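Local atomic coordinates of LAR_0958 cell surface adhesin (Lactobacillus reuteri, PDB entry 4NG0), a protein that is a surface-exposed adhesin of the bacterial cell that probably binds mucus through repeats with a ubiquitin-like beta-grasp fold. Residues K2-G7 with L80-S86; G7-Y13 with Y87-P93; A41-T47 with Y59-N64. All blocks are in the same frame, centred on the assembly; numbering follows the deposited sequence.

Contact 1: residues K2-G7 with L80-S86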
loop_
_atom_site.group_PDB
_atom_site.type_symbol
_atom_site.label_atom_id
_atom_site.label_comp_id
_atom_site.label_asym_id
_atom_site.label_seq_id
_atom_site.Cartn_x
_atom_site.Cartn_y
_atom_site.Cartn_z
ATOM N N LYS A 2 -16.926 -8.193 0.666
ATOM C CA LYS A 2 -15.748 -8.024 1.515
ATOM C C LYS A 2 -14.677 -7.180 0.820
ATOM O O LYS A 2 -14.180 -7.532 -0.256
ATOM C CB LYS A 2 -15.180 -9.381 1.932
ATOM C CG LYS A 2 -14.776 -9.458 3.393
ATOM C CD LYS A 2 -14.368 -10.867 3.779
ATOM C CE LYS A 2 -13.808 -10.914 5.192
ATOM N NZ LYS A 2 -14.797 -10.445 6.205
ATOM N N VAL A 3 -14.324 -6.063 1.449
ATOM C CA VAL A 3 -13.382 -5.117 0.867
ATOM C C VAL A 3 -11.959 -5.601 1.055
ATOM O O VAL A 3 -11.509 -5.828 2.179
ATOM C CB VAL A 3 -13.531 -3.723 1.510
ATOM C CG1 VAL A 3 -12.484 -2.760 0.958
ATOM C CG2 VAL A 3 -14.944 -3.180 1.272
ATOM N N THR A 4 -11.252 -5.765 -0.056
ATOM C CA THR A 4 -9.872 -6.223 0.002
ATOM C C THR A 4 -8.985 -5.392 -0.908
ATOM O O THR A 4 -9.452 -4.796 -1.875
ATOM C CB THR A 4 -9.749 -7.708 -0.376
ATOM O OG1 THR A 4 -10.279 -7.901 -1.683
ATOM C CG2 THR A 4 -10.530 -8.585 0.598
ATOM N N TYR A 5 -7.699 -5.349 -0.579
ATOM C CA TYR A 5 -6.712 -4.697 -1.440
ATOM C C TYR A 5 -5.573 -5.656 -1.753
ATOM O O TYR A 5 -5.268 -6.569 -0.978
ATOM C CB TYR A 5 -6.187 -3.387 -0.817
ATOM C CG TYR A 5 -5.452 -3.519 0.506
ATOM C CD1 TYR A 5 -6.138 -3.444 1.713
ATOM C CD2 TYR A 5 -4.066 -3.694 0.542
ATOM C CE1 TYR A 5 -5.473 -3.551 2.924
ATOM C CE2 TYR A 5 -3.392 -3.802 1.746
ATOM C CZ TYR A 5 -4.099 -3.736 2.933
ATOM O OH TYR A 5 -3.412 -3.848 4.126
ATOM N N SER A 6 -4.956 -5.437 -2.907
ATOM C CA SER A 6 -3.814 -6.215 -3.340
ATOM C C SER A 6 -2.931 -5.306 -4.176
ATOM O O SER A 6 -3.230 -4.135 -4.356
ATOM C CB SER A 6 -4.269 -7.413 -4.177
ATOM O OG SER A 6 -4.912 -6.974 -5.362
ATOM N N GLY A 7 -1.829 -5.848 -4.673
ATOM C CA GLY A 7 -0.990 -5.102 -5.585
ATOM C C GLY A 7 0.485 -5.290 -5.315
ATOM O O GLY A 7 0.885 -5.911 -4.322
ATOM N N LEU A 80 -17.919 0.199 6.713
ATOM C CA LEU A 80 -16.911 -0.759 6.274
ATOM C C LEU A 80 -16.325 -1.463 7.496
ATOM O O LEU A 80 -15.452 -0.919 8.167
ATOM C CB LEU A 80 -15.810 -0.046 5.476
ATOM C CG LEU A 80 -16.285 0.758 4.261
ATOM C CD1 LEU A 80 -15.094 1.428 3.593
ATOM C CD2 LEU A 80 -17.022 -0.129 3.270
ATOM N N LYS A 81 -16.812 -2.668 7.774
ATOM C CA LYS A 81 -16.483 -3.365 9.023
ATOM C C LYS A 81 -15.192 -4.185 8.977
ATOM O O LYS A 81 -14.587 -4.428 10.020
ATOM C CB LYS A 81 -17.628 -4.276 9.444
ATOM C CG LYS A 81 -18.944 -3.563 9.707
ATOM C CD LYS A 81 -19.978 -4.584 10.127
ATOM C CE LYS A 81 -21.292 -3.946 10.501
ATOM N NZ LYS A 81 -22.266 -5.012 10.855
ATOM N N THR A 82 -14.801 -4.648 7.792
ATOM C CA THR A 82 -13.487 -5.265 7.620
ATOM C C THR A 82 -12.800 -4.667 6.408
ATOM O O THR A 82 -13.450 -4.334 5.423
ATOM C CB THR A 82 -13.537 -6.804 7.422
ATOM O OG1 THR A 82 -14.205 -7.137 6.194
ATOM C CG2 THR A 82 -14.251 -7.457 8.561
ATOM N N ILE A 83 -11.479 -4.530 6.495
ATOM C CA ILE A 83 -10.659 -4.190 5.343
ATOM C C ILE A 83 -9.429 -5.092 5.434
ATOM O O ILE A 83 -8.707 -5.046 6.422
ATOM C CB ILE A 83 -10.236 -2.714 5.353
ATOM C CG1 ILE A 83 -11.464 -1.793 5.448
ATOM C CG2 ILE A 83 -9.414 -2.404 4.092
ATOM C CD1 ILE A 83 -11.141 -0.370 5.856
ATOM N N SER A 84 -9.224 -5.933 4.422
ATOM C CA SER A 84 -8.167 -6.945 4.459
ATOM C C SER A 84 -7.314 -6.797 3.217
ATOM O O SER A 84 -7.835 -6.492 2.148
ATOM C CB SER A 84 -8.791 -8.335 4.424
ATOM O OG SER A 84 -9.933 -8.397 5.263
ATOM N N GLY A 85 -6.014 -7.037 3.312
ATOM C CA GLY A 85 -5.225 -6.968 2.103
ATOM C C GLY A 85 -3.782 -7.362 2.262
ATOM O O GLY A 85 -3.324 -7.700 3.354
ATOM N N SER A 86 -3.070 -7.316 1.142
ATOM C CA SER A 86 -1.653 -7.634 1.077
ATOM C C SER A 86 -1.051 -6.800 -0.044
ATOM O O SER A 86 -1.677 -6.607 -1.073
ATOM C CB SER A 86 -1.458 -9.133 0.796
ATOM O OG SER A 86 -0.081 -9.479 0.685
HETATM O O HOH W 1 -12.306 -7.578 4.190
HETATM O O HOH W 2 -1.396 -6.028 4.915
HETATM O O HOH W 3 -0.945 -8.486 -3.463
#

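Contact 2: residues G7-Y13 with Y87-P93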
loop_
_atom_site.group_PDB
_atom_site.type_symbol
_atom_site.label_atom_id
_atom_site.label_comp_id
_atom_site.label_asym_id
_atom_site.label_seq_id
_atom_site.Cartn_x
_atom_site.Cartn_y
_atom_site.Cartn_z
ATOM N N GLY A 7 -1.829 -5.848 -4.673
ATOM C CA GLY A 7 -0.990 -5.102 -5.585
ATOM C C GLY A 7 0.485 -5.290 -5.315
ATOM O O GLY A 7 0.885 -5.911 -4.322
ATOM N N SER A 8 1.291 -4.753 -6.224
ATOM C CA SER A 8 2.732 -4.904 -6.139
ATOM C C SER A 8 3.418 -3.875 -7.005
ATOM O O SER A 8 2.812 -3.294 -7.900
ATOM C CB SER A 8 3.157 -6.308 -6.566
ATOM O OG SER A 8 2.781 -6.555 -7.912
ATOM N N ASP A 9 4.695 -3.653 -6.714
ATOM C CA ASP A 9 5.522 -2.695 -7.439
ATOM C C ASP A 9 6.964 -3.040 -7.126
ATOM O O ASP A 9 7.248 -3.860 -6.246
ATOM C CB ASP A 9 5.189 -1.275 -6.975
ATOM C CG ASP A 9 5.668 -0.191 -7.930
ATOM O OD1 ASP A 9 6.185 -0.495 -9.026
ATOM O OD2 ASP A 9 5.503 0.995 -7.566
ATOM N N SER A 10 7.871 -2.431 -7.875
ATOM C CA SER A 10 9.289 -2.666 -7.670
ATOM C C SER A 10 10.131 -1.550 -8.258
ATOM O O SER A 10 9.664 -0.757 -9.091
ATOM C CB SER A 10 9.724 -4.012 -8.263
ATOM O OG SER A 10 9.620 -4.002 -9.678
ATOM N N LYS A 11 11.374 -1.496 -7.797
ATOM C CA LYS A 11 12.395 -0.653 -8.406
ATOM C C LYS A 11 13.714 -1.395 -8.374
ATOM O O LYS A 11 13.883 -2.378 -7.642
ATOM C CB LYS A 11 12.577 0.667 -7.637
ATOM C CG LYS A 11 13.211 0.475 -6.261
ATOM C CD LYS A 11 13.305 1.755 -5.419
ATOM C CE LYS A 11 14.557 2.553 -5.739
ATOM N NZ LYS A 11 14.648 3.811 -4.926
ATOM N N THR A 12 14.663 -0.903 -9.160
ATOM C CA THR A 12 16.049 -1.334 -9.036
ATOM C C THR A 12 16.751 -0.468 -7.986
ATOM O O THR A 12 16.575 0.753 -7.950
ATOM C CB THR A 12 16.773 -1.220 -10.390
ATOM O OG1 THR A 12 16.135 -2.095 -11.333
ATOM C CG2 THR A 12 18.225 -1.600 -10.279
ATOM N N TYR A 13 17.529 -1.117 -7.125
ATOM C CA TYR A 13 18.342 -0.415 -6.129
ATOM C C TYR A 13 19.082 0.772 -6.745
ATOM O O TYR A 13 19.724 0.638 -7.795
ATOM C CB TYR A 13 19.381 -1.374 -5.542
ATOM C CG TYR A 13 20.385 -0.697 -4.640
ATOM C CD1 TYR A 13 20.070 -0.427 -3.320
ATOM C CD2 TYR A 13 21.637 -0.322 -5.116
ATOM C CE1 TYR A 13 20.992 0.203 -2.480
ATOM C CE2 TYR A 13 22.563 0.309 -4.290
ATOM C CZ TYR A 13 22.225 0.563 -2.973
ATOM O OH TYR A 13 23.140 1.191 -2.148
ATOM N N TYR A 87 0.163 -6.295 0.158
ATOM C CA TYR A 87 0.819 -5.502 -0.874
ATOM C C TYR A 87 2.315 -5.738 -0.793
ATOM O O TYR A 87 2.897 -5.624 0.275
ATOM C CB TYR A 87 0.510 -4.006 -0.713
ATOM C CG TYR A 87 1.102 -3.178 -1.830
ATOM C CD1 TYR A 87 2.435 -2.776 -1.798
ATOM C CD2 TYR A 87 0.336 -2.824 -2.931
ATOM C CE1 TYR A 87 2.980 -2.045 -2.828
ATOM C CE2 TYR A 87 0.870 -2.088 -3.967
ATOM C CZ TYR A 87 2.198 -1.705 -3.910
ATOM O OH TYR A 87 2.742 -0.968 -4.935
ATOM N N THR A 88 2.934 -6.068 -1.919
ATOM C CA THR A 88 4.357 -6.400 -1.926
ATOM C C THR A 88 5.189 -5.454 -2.792
ATOM O O THR A 88 4.882 -5.234 -3.968
ATOM C CB THR A 88 4.580 -7.848 -2.410
ATOM O OG1 THR A 88 3.864 -8.744 -1.548
ATOM C CG2 THR A 88 6.066 -8.207 -2.368
ATOM N N TYR A 89 6.253 -4.909 -2.211
ATOM C CA TYR A 89 7.153 -4.004 -2.924
ATOM C C TYR A 89 8.543 -4.606 -2.890
ATOM O O TYR A 89 9.070 -4.895 -1.808
ATOM C CB TYR A 89 7.182 -2.611 -2.266
ATOM C CG TYR A 89 7.843 -1.565 -3.153
ATOM C CD1 TYR A 89 9.232 -1.570 -3.355
ATOM C CD2 TYR A 89 7.091 -0.601 -3.816
ATOM C CE1 TYR A 89 9.838 -0.656 -4.170
ATOM C CE2 TYR A 89 7.704 0.332 -4.645
ATOM C CZ TYR A 89 9.078 0.294 -4.817
ATOM O OH TYR A 89 9.702 1.211 -5.639
ATOM N N THR A 90 9.137 -4.803 -4.068
ATOM C CA THR A 90 10.477 -5.373 -4.152
ATOM C C THR A 90 11.506 -4.358 -4.634
ATOM O O THR A 90 11.289 -3.653 -5.620
ATOM C CB THR A 90 10.482 -6.578 -5.114
ATOM O OG1 THR A 90 9.537 -7.548 -4.647
ATOM C CG2 THR A 90 11.860 -7.222 -5.200
ATOM N N ILE A 91 12.640 -4.288 -3.939
ATOM C CA ILE A 91 13.777 -3.548 -4.466
ATOM C C ILE A 91 14.750 -4.601 -4.997
ATOM O O ILE A 91 15.244 -5.435 -4.251
ATOM C CB ILE A 91 14.448 -2.682 -3.386
ATOM C CG1 ILE A 91 13.468 -1.640 -2.849
ATOM C CG2 ILE A 91 15.676 -1.987 -3.952
ATOM C CD1 ILE A 91 14.054 -0.777 -1.717
ATOM N N ASN A 92 14.984 -4.586 -6.302
ATOM C CA ASN A 92 15.878 -5.554 -6.918
ATOM C C ASN A 92 17.322 -5.067 -6.877
ATOM O O ASN A 92 17.565 -3.864 -6.956
ATOM C CB ASN A 92 15.439 -5.813 -8.360
ATOM C CG ASN A 92 14.121 -6.559 -8.436
ATOM O OD1 ASN A 92 13.995 -7.649 -7.884
ATOM N ND2 ASN A 92 13.133 -5.962 -9.081
ATOM N N PRO A 93 18.294 -5.982 -6.757
ATOM C CA PRO A 93 19.694 -5.537 -6.764
ATOM C C PRO A 93 20.055 -4.892 -8.098
ATOM O O PRO A 93 19.460 -5.216 -9.130
ATOM C CB PRO A 93 20.489 -6.836 -6.575
ATOM C CG PRO A 93 19.514 -7.825 -5.990
ATOM C CD PRO A 93 18.166 -7.435 -6.544
HETATM O O HOH W 4 4.376 1.333 -5.066
HETATM O O HOH W 5 6.934 -6.948 -5.524
HETATM O O HOH W 6 7.835 2.767 -6.998
HETATM O O HOH W 7 13.895 -3.798 -10.914
HETATM O O HOH W 8 17.659 -4.704 -11.068
#

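Contact 3: residues A41-T47 with Y59-N64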
loop_
_atom_site.group_PDB
_atom_site.type_symbol
_atom_site.label_atom_id
_atom_site.label_comp_id
_atom_site.label_asym_id
_atom_site.label_seq_id
_atom_site.Cartn_x
_atom_site.Cartn_y
_atom_site.Cartn_z
ATOM N N ALA A 41 0.545 8.262 2.899
ATOM C CA ALA A 41 0.485 8.313 4.361
ATOM C C ALA A 41 -0.496 7.295 4.942
ATOM O O ALA A 41 -0.491 7.024 6.145
ATOM C CB ALA A 41 0.122 9.717 4.826
ATOM N N ASP A 42 -1.332 6.728 4.079
ATOM C CA ASP A 42 -2.375 5.825 4.539
ATOM C C ASP A 42 -1.908 4.374 4.625
ATOM O O ASP A 42 -2.666 3.498 5.037
ATOM C CB ASP A 42 -3.604 5.949 3.640
ATOM C CG ASP A 42 -4.325 7.266 3.828
ATOM O OD1 ASP A 42 -4.412 7.731 4.983
ATOM O OD2 ASP A 42 -4.803 7.832 2.826
ATOM N N PHE A 43 -0.655 4.137 4.237
ATOM C CA PHE A 43 -0.067 2.805 4.277
ATOM C C PHE A 43 1.247 2.884 5.026
ATOM O O PHE A 43 1.958 3.882 4.936
ATOM C CB PHE A 43 0.189 2.270 2.858
ATOM C CG PHE A 43 -1.060 2.068 2.038
ATOM C CD1 PHE A 43 -1.694 3.143 1.431
ATOM C CD2 PHE A 43 -1.583 0.796 1.864
ATOM C CE1 PHE A 43 -2.848 2.955 0.665
ATOM C CE2 PHE A 43 -2.733 0.601 1.097
ATOM C CZ PHE A 43 -3.360 1.679 0.514
ATOM N N THR A 44 1.551 1.830 5.764
ATOM C CA THR A 44 2.797 1.760 6.522
ATOM C C THR A 44 3.691 0.647 5.993
ATOM O O THR A 44 3.237 -0.472 5.771
ATOM C CB THR A 44 2.498 1.533 8.008
ATOM O OG1 THR A 44 1.813 2.685 8.508
ATOM C CG2 THR A 44 3.778 1.336 8.822
ATOM N N TRP A 45 4.964 0.965 5.779
ATOM C CA TRP A 45 5.958 -0.041 5.446
ATOM C C TRP A 45 6.187 -0.980 6.619
ATOM O O TRP A 45 6.415 -0.521 7.745
ATOM C CB TRP A 45 7.284 0.641 5.132
ATOM C CG TRP A 45 7.334 1.346 3.808
ATOM C CD1 TRP A 45 7.064 2.658 3.561
ATOM C CD2 TRP A 45 7.723 0.769 2.553
ATOM N NE1 TRP A 45 7.238 2.935 2.220
ATOM C CE2 TRP A 45 7.663 1.794 1.586
ATOM C CE3 TRP A 45 8.122 -0.516 2.159
ATOM C CZ2 TRP A 45 7.976 1.571 0.236
ATOM C CZ3 TRP A 45 8.437 -0.738 0.823
ATOM C CH2 TRP A 45 8.364 0.300 -0.122
ATOM N N ASN A 46 6.177 -2.280 6.351
ATOM C CA ASN A 46 6.396 -3.285 7.383
ATOM C C ASN A 46 7.887 -3.587 7.511
ATOM O O ASN A 46 8.352 -4.709 7.321
ATOM C CB ASN A 46 5.551 -4.532 7.082
ATOM C CG ASN A 46 4.044 -4.245 7.156
ATOM O OD1 ASN A 46 3.563 -3.607 8.099
ATOM N ND2 ASN A 46 3.297 -4.711 6.158
ATOM N N THR A 47 8.629 -2.539 7.838
ATOM C CA THR A 47 10.068 -2.589 7.994
ATOM C C THR A 47 10.427 -2.357 9.460
ATOM O O THR A 47 9.569 -1.993 10.257
ATOM C CB THR A 47 10.706 -1.489 7.160
ATOM O OG1 THR A 47 10.069 -0.246 7.473
ATOM C CG2 THR A 47 10.526 -1.783 5.668
ATOM N N TYR A 59 9.618 -6.511 0.454
ATOM C CA TYR A 59 8.947 -5.818 1.549
ATOM C C TYR A 59 7.441 -5.837 1.367
ATOM O O TYR A 59 6.943 -6.086 0.266
ATOM C CB TYR A 59 9.407 -4.351 1.579
ATOM C CG TYR A 59 10.903 -4.192 1.672
ATOM C CD1 TYR A 59 11.686 -4.000 0.536
ATOM C CD2 TYR A 59 11.533 -4.251 2.897
ATOM C CE1 TYR A 59 13.059 -3.862 0.628
ATOM C CE2 TYR A 59 12.920 -4.114 3.009
ATOM C CZ TYR A 59 13.669 -3.913 1.869
ATOM O OH TYR A 59 15.044 -3.768 1.961
ATOM N N THR A 60 6.705 -5.543 2.435
ATOM C CA THR A 60 5.267 -5.332 2.314
ATOM C C THR A 60 4.840 -4.019 2.943
ATOM O O THR A 60 5.564 -3.436 3.749
ATOM C CB THR A 60 4.437 -6.475 2.944
ATOM O OG1 THR A 60 4.659 -6.517 4.357
ATOM C CG2 THR A 60 4.813 -7.809 2.338
ATOM N N LEU A 61 3.664 -3.546 2.547
ATOM C CA LEU A 61 3.014 -2.422 3.197
ATOM C C LEU A 61 1.609 -2.842 3.571
ATOM O O LEU A 61 1.029 -3.715 2.924
ATOM C CB LEU A 61 2.918 -1.211 2.274
ATOM C CG LEU A 61 4.237 -0.533 1.915
ATOM C CD1 LEU A 61 4.735 -1.021 0.551
ATOM C CD2 LEU A 61 4.067 0.980 1.933
ATOM N N SER A 62 1.053 -2.193 4.590
ATOM C CA SER A 62 -0.315 -2.461 5.020
ATOM C C SER A 62 -1.056 -1.151 5.185
ATOM O O SER A 62 -0.468 -0.133 5.559
ATOM C CB SER A 62 -0.320 -3.188 6.366
ATOM O OG SER A 62 0.305 -4.454 6.287
ATOM N N LEU A 63 -2.355 -1.171 4.898
ATOM C CA LEU A 63 -3.207 -0.039 5.206
ATOM C C LEU A 63 -3.167 0.164 6.721
ATOM O O LEU A 63 -3.335 -0.793 7.482
ATOM C CB LEU A 63 -4.643 -0.318 4.746
ATOM C CG LEU A 63 -5.606 0.869 4.855
ATOM C CD1 LEU A 63 -5.368 1.887 3.749
ATOM C CD2 LEU A 63 -7.046 0.349 4.810
ATOM N N ASN A 64 -2.932 1.406 7.150
ATOM C CA ASN A 64 -2.823 1.697 8.581
ATOM C C ASN A 64 -4.123 2.297 9.118
ATOM O O ASN A 64 -5.089 2.435 8.370
ATOM C CB ASN A 64 -1.590 2.570 8.869
ATOM C CG ASN A 64 -1.629 3.908 8.161
ATOM O OD1 ASN A 64 -2.681 4.523 8.033
ATOM N ND2 ASN A 64 -0.472 4.371 7.699
HETATM O O HOH W 9 8.417 -5.867 4.790
#

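Contact 1: residues K2-G7 with L80-S86
Tyr5 lays its ring flat across the backbone of Gly85, covering it from the neighbouring strand. Gly85 CA stands 3.4 Å from the centroid of the Tyr5 ring and only 7° off the ring normal, a CH-pi contact over the middle of the face. The torsion that puts it there is chi1 62°, which holds CG between the backbone N and the carbonyl carbon and turns the ring over the neighbouring strand. Having no side chain, Gly85 lets the ring lie directly on its CA. Ile83 CG2 meets the same ring at its edge, 4.2 Å from Tyr5 CD1. Beside it Val3 extends the apolar face, its CG2 touching Leu80 CD2, with the two side chains crossing at about a right angle.

The opposite face of the sheet is polar. Lys2 bends at its last torsion to bring NZ to Thr82 OG1, a weak bond, while one water joins Val3 O, Thr82 OG1 and Ser84 OG. Between the faces runs a parallel register, evidenced by the backbone bonds from Ser84 N to Val3 O, from Tyr5 N to Ser84 O at 3.0 Å, and from Ser86 N to Tyr5 O.

Tyr5 OH reaches past Gly85 to Leu63 N on strand 57-63, while Trp27 of strand 26-28 meets the Tyr5 ring. Leu71 of helix 65-73 packs on Leu80 and Ile83, where strand 83-92 of the beta-grasp sheet begins, and Trp27 and Leu33 pack on Val3 of the partner strand.

Contact 2: residues G7-Y13 with Y87-P93
Asp9 and Tyr89 lie side by side on the face that carries Tyr89 and Ile91 in the central parallel strand pair of the beta-grasp fold, where the first and last strands run together. The axes of strands 8-12 and 88-92 approach to 4.7 Å at 16°, and six backbone bonds alternate between them from Thr88 N to Tyr13 N.

Packing is tight where the tyrosines cover the partner backbone. Tyr87 holds CG anti to its own N (chi1 -176°), which lays one face of the ring against Gly7 O and Ser8 CA; Gly7 O stands 3.4 Å above the ring plane, towards the rim. Tyr89 repeats the theme, with Ser10 CA over its face, 4.3 Å from the ring centroid. Lys11 CB lies 3.5 Å from Tyr89 OH, and the side chain runs alongside Ile91, while its NZ forms a salt bridge with Asp14.

The face of Ser8, Ser10 and Thr12 with Thr88, Thr90 and Asn92 is looser and hydrated. One water joins Asp9 O to Thr90 OG1, another Thr12 OG1 to Asn92 ND2. The tyrosine face, packed at the rings, is hydrated at their OH ends: Tyr87 OH, bonded also to Thr24, shares a water with Asp9 OD2, 2.8 Å from both Tyr87 OH and Asp9 OD2.

Contact 3: residues A41-T47 with Y59-N64
Leu61 presses CD2 onto the face of the Trp45 indole, 3.6 Å from the centroid of the five-membered ring and 3° off its normal, a CH-pi contact centred on that ring. Tyr59 CB comes to the indole edge instead, 3.8 Å from Trp45 CZ3. Further along the same face Leu63, with CG anti to its backbone N (chi1 -173°), sends CD1 over the Phe43 ring.

The other face is held by amides. Asn46 ND2 donates to Thr60 OG1 (2.9 Å) and to Ser62 OG (3.0 Å), both acceptors close to its amide plane, so both N-H groups are used. Asn64 ND2 divides its protons likewise between Ala41 O (3.1 Å) and Thr44 OG1 (3.0 Å).

Behind these side chains stands the antiparallel hairpin of strands 43-45 and 57-63. Thr44 and Ser62 form its hydrogen-bonded pair, and Asn64 N to Asp42 O and Asn46 N to Thr60 O close its two ends. Farther out, Tyr89 of strand 83-92 meets Trp45 edge-to-face, and Phe20 packs on Phe43.

Asn64 is the N-cap of helix 65-73, its OD1 accepting from Gly67 N. With OD1 so engaged and both ND2 protons bonded, the amide orientation is fixed by three partners, which implies that one side chain couples the edge strand 43-45 of the sheet to the start of the helix.

In the fold
From the N terminus, strand 3-12 enters contact 1 with residues 2-7 and continues through Gly7, which both contacts share, into contact 2. The chain then adds the edge strand 26-28 and reaches residues 41-47, where contact 3 closes the hairpin of strands 43-45 and 57-63. Helix 65-73 follows, and strand 83-92 returns beside the first strand, closing the long loops of contacts 1 and 2. Those two contacts cross along the chain, since their segments alternate, and contact 3 is nested inside both. Strand 57-63 joins the hairpin to strand 83-92, where Tyr89 N meets Tyr59 O at 2.8 Å, uniting all three contacts in one mixed sheet.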